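PDB 4NRH: CopN from Chlamydia pneumoniae, which probably acts as a gatekeeper of type III secretion, working with its chaperone Scc3 to direct the secretion of translocator proteins. Local coordinates for residues Asn191-Phe202 and Phe269-Leu280; Glu33-Ile41 and Ala67-Thr75. All coordinates share one frame; numbering follows the deposited sequence.

Contact 1: residues Asn191-Phe202 and Phe269-Leu280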
loop_
_atom_site.group_PDB
_atom_site.type_symbol
_atom_site.label_atom_id
_atom_site.label_comp_id
_atom_site.label_asym_id
_atom_site.label_seq_id
_atom_site.Cartn_x
_atom_site.Cartn_y
_atom_site.Cartn_z
ATOM N N ASN A 191 -0.465 -3.902 -2.540
ATOM C CA ASN A 191 0.388 -4.935 -1.968
ATOM C C ASN A 191 1.514 -5.310 -2.924
ATOM O O ASN A 191 2.629 -5.604 -2.497
ATOM C CB ASN A 191 -0.433 -6.175 -1.609
ATOM C CG ASN A 191 -1.403 -5.921 -0.471
ATOM O OD1 ASN A 191 -1.312 -4.908 0.223
ATOM N ND2 ASN A 191 -2.338 -6.843 -0.275
ATOM N N LEU A 192 1.210 -5.309 -4.219
ATOM C CA LEU A 192 2.214 -5.554 -5.248
ATOM C C LEU A 192 3.308 -4.492 -5.204
ATOM O O LEU A 192 4.494 -4.808 -5.281
ATOM C CB LEU A 192 1.572 -5.594 -6.637
ATOM C CG LEU A 192 2.545 -5.699 -7.814
ATOM C CD1 LEU A 192 3.395 -6.956 -7.696
ATOM C CD2 LEU A 192 1.802 -5.670 -9.139
ATOM N N GLN A 193 2.895 -3.233 -5.091
ATOM C CA GLN A 193 3.836 -2.119 -5.044
ATOM C C GLN A 193 4.747 -2.214 -3.823
ATOM O O GLN A 193 5.910 -1.820 -3.876
ATOM C CB GLN A 193 3.087 -0.785 -5.038
ATOM C CG GLN A 193 2.328 -0.496 -6.323
ATOM C CD GLN A 193 1.766 0.912 -6.363
ATOM O OE1 GLN A 193 1.206 1.398 -5.380
ATOM N NE2 GLN A 193 1.918 1.577 -7.503
ATOM N N ALA A 194 4.209 -2.742 -2.728
ATOM C CA ALA A 194 4.995 -2.954 -1.517
ATOM C C ALA A 194 6.037 -4.043 -1.748
ATOM O O ALA A 194 7.203 -3.895 -1.378
ATOM C CB ALA A 194 4.091 -3.318 -0.349
ATOM N N VAL A 195 5.602 -5.140 -2.361
ATOM C CA VAL A 195 6.486 -6.246 -2.712
ATOM C C VAL A 195 7.613 -5.790 -3.641
ATOM O O VAL A 195 8.765 -6.199 -3.482
ATOM C CB VAL A 195 5.693 -7.395 -3.377
ATOM C CG1 VAL A 195 6.632 -8.403 -4.021
ATOM C CG2 VAL A 195 4.798 -8.077 -2.354
ATOM N N LEU A 196 7.277 -4.923 -4.591
ATOM C CA LEU A 196 8.250 -4.410 -5.555
ATOM C C LEU A 196 9.398 -3.643 -4.900
ATOM O O LEU A 196 10.515 -3.636 -5.417
ATOM C CB LEU A 196 7.557 -3.512 -6.583
ATOM C CG LEU A 196 6.713 -4.216 -7.648
ATOM C CD1 LEU A 196 6.002 -3.200 -8.523
ATOM C CD2 LEU A 196 7.582 -5.137 -8.487
ATOM N N THR A 197 9.120 -2.990 -3.776
ATOM C CA THR A 197 10.147 -2.235 -3.061
ATOM C C THR A 197 11.290 -3.141 -2.611
ATOM O O THR A 197 12.448 -2.724 -2.589
ATOM C CB THR A 197 9.570 -1.509 -1.832
ATOM O OG1 THR A 197 9.104 -2.473 -0.879
ATOM C CG2 THR A 197 8.417 -0.602 -2.238
ATOM N N SER A 198 10.958 -4.377 -2.250
ATOM C CA SER A 198 11.965 -5.350 -1.844
ATOM C C SER A 198 12.864 -5.728 -3.014
ATOM O O SER A 198 14.088 -5.698 -2.899
ATOM C CB SER A 198 11.306 -6.604 -1.270
ATOM O OG SER A 198 10.505 -6.290 -0.148
ATOM N N TYR A 199 12.248 -6.089 -4.136
ATOM C CA TYR A 199 12.990 -6.423 -5.346
ATOM C C TYR A 199 13.878 -5.259 -5.771
ATOM O O TYR A 199 15.021 -5.457 -6.172
ATOM C CB TYR A 199 12.039 -6.808 -6.481
ATOM C CG TYR A 199 11.422 -8.181 -6.322
ATOM C CD1 TYR A 199 10.257 -8.363 -5.589
ATOM C CD2 TYR A 199 12.009 -9.296 -6.905
ATOM C CE1 TYR A 199 9.692 -9.617 -5.443
ATOM C CE2 TYR A 199 11.452 -10.553 -6.767
ATOM C CZ TYR A 199 10.296 -10.708 -6.036
ATOM O OH TYR A 199 9.742 -11.961 -5.898
ATOM N N ASP A 200 13.340 -4.047 -5.675
ATOM C CA ASP A 200 14.098 -2.844 -5.998
ATOM C C ASP A 200 15.285 -2.685 -5.055
ATOM O O ASP A 200 16.388 -2.341 -5.481
ATOM C CB ASP A 200 13.199 -1.606 -5.930
ATOM C CG ASP A 200 13.964 -0.315 -6.160
ATOM O OD1 ASP A 200 14.535 0.225 -5.187
ATOM O OD2 ASP A 200 13.996 0.162 -7.314
ATOM N N TYR A 201 15.048 -2.936 -3.771
ATOM C CA TYR A 201 16.090 -2.814 -2.762
ATOM C C TYR A 201 17.212 -3.823 -2.983
ATOM O O TYR A 201 18.386 -3.458 -3.017
ATOM C CB TYR A 201 15.498 -2.991 -1.361
ATOM C CG TYR A 201 16.522 -2.916 -0.250
ATOM C CD1 TYR A 201 17.136 -1.712 0.070
ATOM C CD2 TYR A 201 16.875 -4.046 0.476
ATOM C CE1 TYR A 201 18.073 -1.636 1.080
ATOM C CE2 TYR A 201 17.811 -3.978 1.491
ATOM C CZ TYR A 201 18.406 -2.769 1.789
ATOM O OH TYR A 201 19.338 -2.689 2.795
ATOM N N PHE A 202 16.847 -5.089 -3.153
ATOM C CA PHE A 202 17.836 -6.152 -3.303
ATOM C C PHE A 202 18.581 -6.092 -4.634
ATOM O O PHE A 202 19.756 -6.443 -4.699
ATOM C CB PHE A 202 17.168 -7.518 -3.130
ATOM C CG PHE A 202 16.692 -7.780 -1.730
ATOM C CD1 PHE A 202 17.565 -7.673 -0.659
ATOM C CD2 PHE A 202 15.376 -8.125 -1.482
ATOM C CE1 PHE A 202 17.133 -7.909 0.632
ATOM C CE2 PHE A 202 14.938 -8.362 -0.195
ATOM C CZ PHE A 202 15.818 -8.255 0.864
ATOM N N PHE A 269 19.166 -8.301 5.197
ATOM C CA PHE A 269 17.783 -8.519 5.610
ATOM C C PHE A 269 17.356 -7.534 6.692
ATOM O O PHE A 269 16.251 -6.993 6.647
ATOM C CB PHE A 269 17.586 -9.954 6.106
ATOM C CG PHE A 269 17.442 -10.965 5.003
ATOM C CD1 PHE A 269 17.366 -10.564 3.680
ATOM C CD2 PHE A 269 17.375 -12.318 5.293
ATOM C CE1 PHE A 269 17.231 -11.494 2.666
ATOM C CE2 PHE A 269 17.239 -13.253 4.283
ATOM C CZ PHE A 269 17.167 -12.839 2.967
ATOM N N PHE A 270 18.234 -7.315 7.667
ATOM C CA PHE A 270 17.943 -6.408 8.772
ATOM C C PHE A 270 17.802 -4.974 8.274
ATOM O O PHE A 270 16.907 -4.244 8.700
ATOM C CB PHE A 270 19.035 -6.490 9.844
ATOM C CG PHE A 270 18.685 -5.776 11.119
ATOM C CD1 PHE A 270 18.990 -4.434 11.286
ATOM C CD2 PHE A 270 18.038 -6.443 12.147
ATOM C CE1 PHE A 270 18.663 -3.774 12.455
ATOM C CE2 PHE A 270 17.709 -5.789 13.318
ATOM C CZ PHE A 270 18.022 -4.453 13.472
ATOM N N SER A 271 18.694 -4.578 7.373
ATOM C CA SER A 271 18.645 -3.249 6.776
ATOM C C SER A 271 17.375 -3.060 5.952
ATOM O O SER A 271 16.853 -1.951 5.847
ATOM C CB SER A 271 19.880 -3.009 5.906
ATOM O OG SER A 271 21.071 -3.263 6.630
ATOM N N ALA A 272 16.880 -4.152 5.376
ATOM C CA ALA A 272 15.681 -4.114 4.544
ATOM C C ALA A 272 14.437 -3.744 5.349
ATOM O O ALA A 272 13.455 -3.249 4.794
ATOM C CB ALA A 272 15.479 -5.454 3.850
ATOM N N LEU A 273 14.480 -3.990 6.654
ATOM C CA LEU A 273 13.332 -3.730 7.519
ATOM C C LEU A 273 13.019 -2.241 7.642
ATOM O O LEU A 273 11.895 -1.863 7.973
ATOM C CB LEU A 273 13.572 -4.322 8.909
ATOM C CG LEU A 273 13.781 -5.836 8.970
ATOM C CD1 LEU A 273 14.192 -6.261 10.368
ATOM C CD2 LEU A 273 12.527 -6.570 8.532
ATOM N N ARG A 274 14.013 -1.400 7.374
ATOM C CA ARG A 274 13.810 0.045 7.403
ATOM C C ARG A 274 13.874 0.675 6.015
ATOM O O ARG A 274 13.704 1.885 5.874
ATOM C CB ARG A 274 14.842 0.710 8.315
ATOM C CG ARG A 274 16.252 0.724 7.750
ATOM C CD ARG A 274 17.145 1.676 8.527
ATOM N NE ARG A 274 18.560 1.430 8.271
ATOM C CZ ARG A 274 19.252 2.009 7.295
ATOM N NH1 ARG A 274 18.657 2.866 6.476
ATOM N NH2 ARG A 274 20.539 1.730 7.135
ATOM N N GLN A 275 14.118 -0.142 4.994
ATOM C CA GLN A 275 14.274 0.371 3.635
ATOM C C GLN A 275 13.152 -0.088 2.711
ATOM O O GLN A 275 12.976 0.452 1.618
ATOM C CB GLN A 275 15.626 -0.051 3.056
ATOM C CG GLN A 275 16.827 0.497 3.810
ATOM C CD GLN A 275 16.998 1.992 3.623
ATOM O OE1 GLN A 275 16.486 2.790 4.408
ATOM N NE2 GLN A 275 17.722 2.378 2.579
ATOM N N THR A 276 12.393 -1.085 3.152
ATOM C CA THR A 276 11.281 -1.592 2.359
ATOM C C THR A 276 9.950 -1.102 2.925
ATOM O O THR A 276 9.890 -0.602 4.048
ATOM C CB THR A 276 11.283 -3.131 2.296
ATOM O OG1 THR A 276 11.235 -3.669 3.623
ATOM C CG2 THR A 276 12.538 -3.634 1.597
ATOM N N SER A 277 8.895 -1.244 2.131
ATOM C CA SER A 277 7.582 -0.702 2.466
ATOM C C SER A 277 7.015 -1.248 3.773
ATOM O O SER A 277 7.118 -2.441 4.057
ATOM C CB SER A 277 6.596 -0.977 1.331
ATOM O OG SER A 277 5.285 -0.574 1.690
ATOM N N SER A 278 6.421 -0.358 4.562
ATOM C CA SER A 278 5.785 -0.731 5.820
ATOM C C SER A 278 4.592 -1.651 5.580
ATOM O O SER A 278 4.204 -2.426 6.455
ATOM C CB SER A 278 5.337 0.517 6.583
ATOM O OG SER A 278 4.230 1.138 5.952
ATOM N N ARG A 279 4.017 -1.556 4.386
ATOM C CA ARG A 279 2.854 -2.352 4.008
ATOM C C ARG A 279 3.182 -3.845 3.926
ATOM O O ARG A 279 2.289 -4.689 3.988
ATOM C CB ARG A 279 2.297 -1.856 2.672
ATOM C CG ARG A 279 0.899 -2.348 2.349
ATOM C CD ARG A 279 0.408 -1.757 1.040
ATOM N NE ARG A 279 -0.899 -2.282 0.659
ATOM C CZ ARG A 279 -2.054 -1.763 1.058
ATOM N NH1 ARG A 279 -2.068 -0.702 1.854
ATOM N NH2 ARG A 279 -3.198 -2.304 0.661
ATOM N N LEU A 280 4.466 -4.161 3.787
ATOM C CA LEU A 280 4.931 -5.546 3.745
ATOM C C LEU A 280 4.597 -6.323 5.016
ATOM O O LEU A 280 4.496 -7.550 4.992
ATOM C CB LEU A 280 6.442 -5.589 3.517
ATOM C CG LEU A 280 6.955 -5.255 2.121
ATOM C CD1 LEU A 280 8.463 -5.391 2.095
ATOM C CD2 LEU A 280 6.312 -6.164 1.090
#

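Contact 2: residues Glu33-Ile41 and Ala67-Thr75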
loop_
_atom_site.group_PDB
_atom_site.type_symbol
_atom_site.label_atom_id
_atom_site.label_comp_id
_atom_site.label_asym_id
_atom_site.label_seq_id
_atom_site.Cartn_x
_atom_site.Cartn_y
_atom_site.Cartn_z
ATOM N N GLU A 33 -6.239 10.838 -40.711
ATOM C CA GLU A 33 -6.726 9.463 -40.735
ATOM C C GLU A 33 -8.223 9.388 -40.452
ATOM O O GLU A 33 -8.917 8.514 -40.973
ATOM C CB GLU A 33 -5.949 8.608 -39.732
ATOM C CG GLU A 33 -4.525 8.296 -40.171
ATOM C CD GLU A 33 -3.631 7.881 -39.017
ATOM O OE1 GLU A 33 -4.132 7.778 -37.878
ATOM O OE2 GLU A 33 -2.425 7.653 -39.253
ATOM N N LEU A 34 -8.718 10.300 -39.621
ATOM C CA LEU A 34 -10.145 10.351 -39.321
ATOM C C LEU A 34 -10.943 10.863 -40.516
ATOM O O LEU A 34 -11.997 10.317 -40.848
ATOM C CB LEU A 34 -10.409 11.227 -38.093
ATOM C CG LEU A 34 -10.068 10.597 -36.740
ATOM C CD1 LEU A 34 -10.197 11.616 -35.618
ATOM C CD2 LEU A 34 -10.963 9.396 -36.477
ATOM N N ARG A 35 -10.441 11.913 -41.158
ATOM C CA ARG A 35 -11.084 12.457 -42.351
ATOM C C ARG A 35 -11.018 11.462 -43.506
ATOM O O ARG A 35 -11.942 11.375 -44.314
ATOM C CB ARG A 35 -10.442 13.786 -42.758
ATOM C CG ARG A 35 -10.732 14.934 -41.804
ATOM C CD ARG A 35 -10.194 16.252 -42.343
ATOM N NE ARG A 35 -8.735 16.285 -42.349
ATOM C CZ ARG A 35 -7.997 16.763 -41.354
ATOM N NH1 ARG A 35 -8.582 17.253 -40.269
ATOM N NH2 ARG A 35 -6.673 16.754 -41.441
ATOM N N GLY A 36 -9.920 10.717 -43.578
ATOM C CA GLY A 36 -9.752 9.700 -44.600
ATOM C C GLY A 36 -10.811 8.620 -44.488
ATOM O O GLY A 36 -11.324 8.131 -45.494
ATOM N N LEU A 37 -11.133 8.247 -43.253
ATOM C CA LEU A 37 -12.185 7.273 -42.991
ATOM C C LEU A 37 -13.544 7.848 -43.372
ATOM O O LEU A 37 -14.368 7.173 -43.991
ATOM C CB LEU A 37 -12.174 6.853 -41.520
ATOM C CG LEU A 37 -13.287 5.908 -41.065
ATOM C CD1 LEU A 37 -13.303 4.644 -41.913
ATOM C CD2 LEU A 37 -13.132 5.567 -39.589
ATOM N N ARG A 38 -13.768 9.102 -42.987
ATOM C CA ARG A 38 -14.999 9.813 -43.312
ATOM C C ARG A 38 -15.231 9.908 -44.817
ATOM O O ARG A 38 -16.348 9.712 -45.297
ATOM C CB ARG A 38 -14.967 11.218 -42.706
ATOM C CG ARG A 38 -16.197 12.053 -43.006
ATOM C CD ARG A 38 -15.915 13.528 -42.789
ATOM N NE ARG A 38 -14.898 14.021 -43.711
ATOM C CZ ARG A 38 -14.363 15.236 -43.656
ATOM N NH1 ARG A 38 -14.744 16.091 -42.716
ATOM N NH2 ARG A 38 -13.441 15.597 -44.540
ATOM N N ASP A 39 -14.168 10.209 -45.556
ATOM C CA ASP A 39 -14.256 10.387 -47.001
ATOM C C ASP A 39 -14.461 9.066 -47.739
ATOM O O ASP A 39 -14.895 9.053 -48.891
ATOM C CB ASP A 39 -12.999 11.085 -47.526
ATOM C CG ASP A 39 -12.856 12.502 -47.003
ATOM O OD1 ASP A 39 -13.862 13.066 -46.525
ATOM O OD2 ASP A 39 -11.734 13.048 -47.066
ATOM N N ALA A 40 -14.146 7.959 -47.074
ATOM C CA ALA A 40 -14.282 6.639 -47.679
ATOM C C ALA A 40 -15.701 6.098 -47.532
ATOM O O ALA A 40 -16.075 5.124 -48.186
ATOM C CB ALA A 40 -13.283 5.671 -47.064
ATOM N N ILE A 41 -16.488 6.735 -46.672
ATOM C CA ILE A 41 -17.848 6.285 -46.400
ATOM C C ILE A 41 -18.866 7.136 -47.154
ATOM O O ILE A 41 -18.987 8.337 -46.915
ATOM C CB ILE A 41 -18.165 6.328 -44.894
ATOM C CG1 ILE A 41 -17.160 5.477 -44.117
ATOM C CG2 ILE A 41 -19.583 5.850 -44.629
ATOM C CD1 ILE A 41 -17.193 5.708 -42.626
ATOM N N ALA A 67 -13.149 6.548 -33.420
ATOM C CA ALA A 67 -13.442 6.996 -34.778
ATOM C C ALA A 67 -14.945 7.025 -35.044
ATOM O O ALA A 67 -15.450 7.932 -35.703
ATOM C CB ALA A 67 -12.741 6.101 -35.794
ATOM N N LEU A 68 -15.652 6.027 -34.523
ATOM C CA LEU A 68 -17.101 5.951 -34.669
ATOM C C LEU A 68 -17.799 7.113 -33.969
ATOM O O LEU A 68 -18.764 7.670 -34.496
ATOM C CB LEU A 68 -17.622 4.617 -34.135
ATOM C CG LEU A 68 -17.472 3.456 -35.119
ATOM C CD1 LEU A 68 -17.561 2.124 -34.401
ATOM C CD2 LEU A 68 -18.515 3.548 -36.225
ATOM N N ASP A 69 -17.322 7.467 -32.778
ATOM C CA ASP A 69 -17.823 8.647 -32.077
ATOM C C ASP A 69 -17.669 9.890 -32.947
ATOM O O ASP A 69 -18.566 10.730 -33.009
ATOM C CB ASP A 69 -17.095 8.843 -30.744
ATOM C CG ASP A 69 -17.381 7.733 -29.753
ATOM O OD1 ASP A 69 -18.480 7.143 -29.818
ATOM O OD2 ASP A 69 -16.509 7.454 -28.905
ATOM N N TYR A 70 -16.522 10.000 -33.612
ATOM C CA TYR A 70 -16.243 11.136 -34.481
ATOM C C TYR A 70 -17.176 11.168 -35.689
ATOM O O TYR A 70 -17.715 12.219 -36.035
ATOM C CB TYR A 70 -14.787 11.109 -34.957
ATOM C CG TYR A 70 -14.570 11.884 -36.238
ATOM C CD1 TYR A 70 -14.571 13.273 -36.239
ATOM C CD2 TYR A 70 -14.375 11.227 -37.447
ATOM C CE1 TYR A 70 -14.382 13.987 -37.406
ATOM C CE2 TYR A 70 -14.184 11.934 -38.620
ATOM C CZ TYR A 70 -14.188 13.314 -38.594
ATOM O OH TYR A 70 -13.997 14.025 -39.757
ATOM N N LEU A 71 -17.355 10.013 -36.325
ATOM C CA LEU A 71 -18.182 9.911 -37.524
ATOM C C LEU A 71 -19.627 10.308 -37.245
ATOM O O LEU A 71 -20.242 11.035 -38.025
ATOM C CB LEU A 71 -18.129 8.490 -38.090
ATOM C CG LEU A 71 -16.792 8.047 -38.685
ATOM C CD1 LEU A 71 -16.839 6.576 -39.069
ATOM C CD2 LEU A 71 -16.427 8.909 -39.884
ATOM N N VAL A 72 -20.162 9.823 -36.130
ATOM C CA VAL A 72 -21.516 10.166 -35.713
ATOM C C VAL A 72 -21.651 11.665 -35.447
ATOM O O VAL A 72 -22.642 12.290 -35.827
ATOM C CB VAL A 72 -21.923 9.377 -34.447
ATOM C CG1 VAL A 72 -23.206 9.934 -33.850
ATOM C CG2 VAL A 72 -22.081 7.898 -34.770
ATOM N N GLN A 73 -20.637 12.241 -34.809
ATOM C CA GLN A 73 -20.680 13.640 -34.400
ATOM C C GLN A 73 -20.487 14.615 -35.562
ATOM O O GLN A 73 -21.082 15.691 -35.577
ATOM C CB GLN A 73 -19.623 13.904 -33.322
ATOM C CG GLN A 73 -19.790 15.236 -32.603
ATOM C CD GLN A 73 -18.736 15.465 -31.538
ATOM O OE1 GLN A 73 -17.943 14.575 -31.229
ATOM N NE2 GLN A 73 -18.721 16.664 -30.971
ATOM N N THR A 74 -19.659 14.242 -36.533
ATOM C CA THR A 74 -19.296 15.161 -37.608
ATOM C C THR A 74 -20.285 15.166 -38.772
ATOM O O THR A 74 -20.268 16.077 -39.598
ATOM C CB THR A 74 -17.891 14.844 -38.167
ATOM O OG1 THR A 74 -17.423 15.953 -38.946
ATOM C CG2 THR A 74 -17.921 13.594 -39.039
ATOM N N THR A 75 -21.147 14.156 -38.836
ATOM C CA THR A 75 -22.069 14.010 -39.960
ATOM C C THR A 75 -23.204 15.035 -39.920
ATOM O O THR A 75 -24.036 15.013 -39.012
ATOM C CB THR A 75 -22.663 12.593 -40.006
ATOM O OG1 THR A 75 -21.601 11.639 -40.108
ATOM C CG2 THR A 75 -23.584 12.441 -41.206
HETATM O O HOH W 1 -16.457 16.835 -41.166
#

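Contact 1: residues Asn191-Phe202 and Phe269-Leu280
The backbone N-H of Ser277, in a loop, is held by a helix side chain: it donates to Thr197 OG1 at 3.3 Å, nearly straight at 168°. Thr197 holds OG1 between its backbone N and carbonyl carbon (chi1 65°), which turns the hydroxyl to the incoming loop. At one end of the contact the extended Arg279 crosses Asn191 at about a right angle, and its NE donates to Asn191 OD1 at 2.7 Å; a weak bond from NH2 joins the same oxygen. Leu280 fills the angle between these two anchors, laying CD2 over the backbone at Ala194 O, 3.5 Å away. At the other end Tyr201 reaches across Ser271, Ala272 and Gln275. Its CE2 meets Ala272 CB at 3.6 Å and its CE1 meets Gln275 CB at 3.5 Å, both obliquely and from the same side of the ring plane. Deeper in, Phe202 CZ touches Phe269 CD1 at 4.0 Å, the rings steeply inclined at 72°, and Tyr233 of helix 226-237 packs edge-to-face on Phe202. Arg279 also forms a salt bridge with Asp29 of the chaperone chain, and Ser277 OG bonds to Glu23 of that chain. Polar anchoring of the loop on helix 179-215 thus probably presents Ser277 and Arg279 to the chaperone in the gatekeeper complex.

Contact 2: residues Glu33-Ile41 and Ala67-Thr75
Leu34 opens the contact from helix 31-40, setting its CB over one face of the Tyr70 ring in a CH-pi contact, 4.2 Å from the ring centroid. Its CD2 branch reaches past the ring to Ala67 CB at 3.8 Å, and its carbonyl oxygen lies 3.5 Å from Tyr70 CE2. Arg35 adds a marginal touch of its CG on the Tyr70 hydroxyl, while its guanidinium turns elsewhere, to salt bridges with Asp20 and Asp17. One turn after Leu34, Leu37 crosses Leu71 at about a right angle and places CD2 against both Ala67 CB and Leu71 CD1, each 3.9 Å away. Arg38 comes next. Its CG is anti to the backbone N (chi1 179°), but the chain bends at chi3 (64°), bringing CD to 3.6 Å from Tyr70 OH and turning the guanidinium to Asp39, whose OD1 is gripped side-on by NE and NH2 in a salt bridge. A water lies between Arg38 NH1 and Thr74 OG1, but its bond to NH1 is weak and too short to rely on. Leu71 CD2 packs against Arg38 CA and CB. Ile41, just past the helix, ends the series tip to tip with Leu71, CD1 to CD1 at 3.7 Å. The two helix segments cross at -61° with axes 10.4 Å apart, within the HrpJ-like domain; helix 18-24 adds Tyr22 beside Leu34, and helix 47-57 packs on Ile41. With no direct hydrogen bond across it, the contact relies on apolar packing, and the charge of Arg38 is probably balanced by its own neighbour Asp39 at the border of that packing.

In the fold
The two contacts lie on opposite sides of the chain's centre, their centres about 50 Å apart, and share no helix. Contact 2, between helices 31-40 and 61-74, is buried in the N-terminal HrpJ-like region, and no other chain of the assembly touches it. Contact 1 is only partly buried; it sets the C-terminal part of helix 259-272 and the chain that follows it against the long helix 179-215, beside the bound chaperone. Their chemistry follows this placement. Contact 2 joins helix to helix by leucine, alanine and tyrosine packing, with charge kept to its margin, whereas contact 1 combines aromatic packing with hydrogen bonds across the segments and shares polar groups with the partner protein.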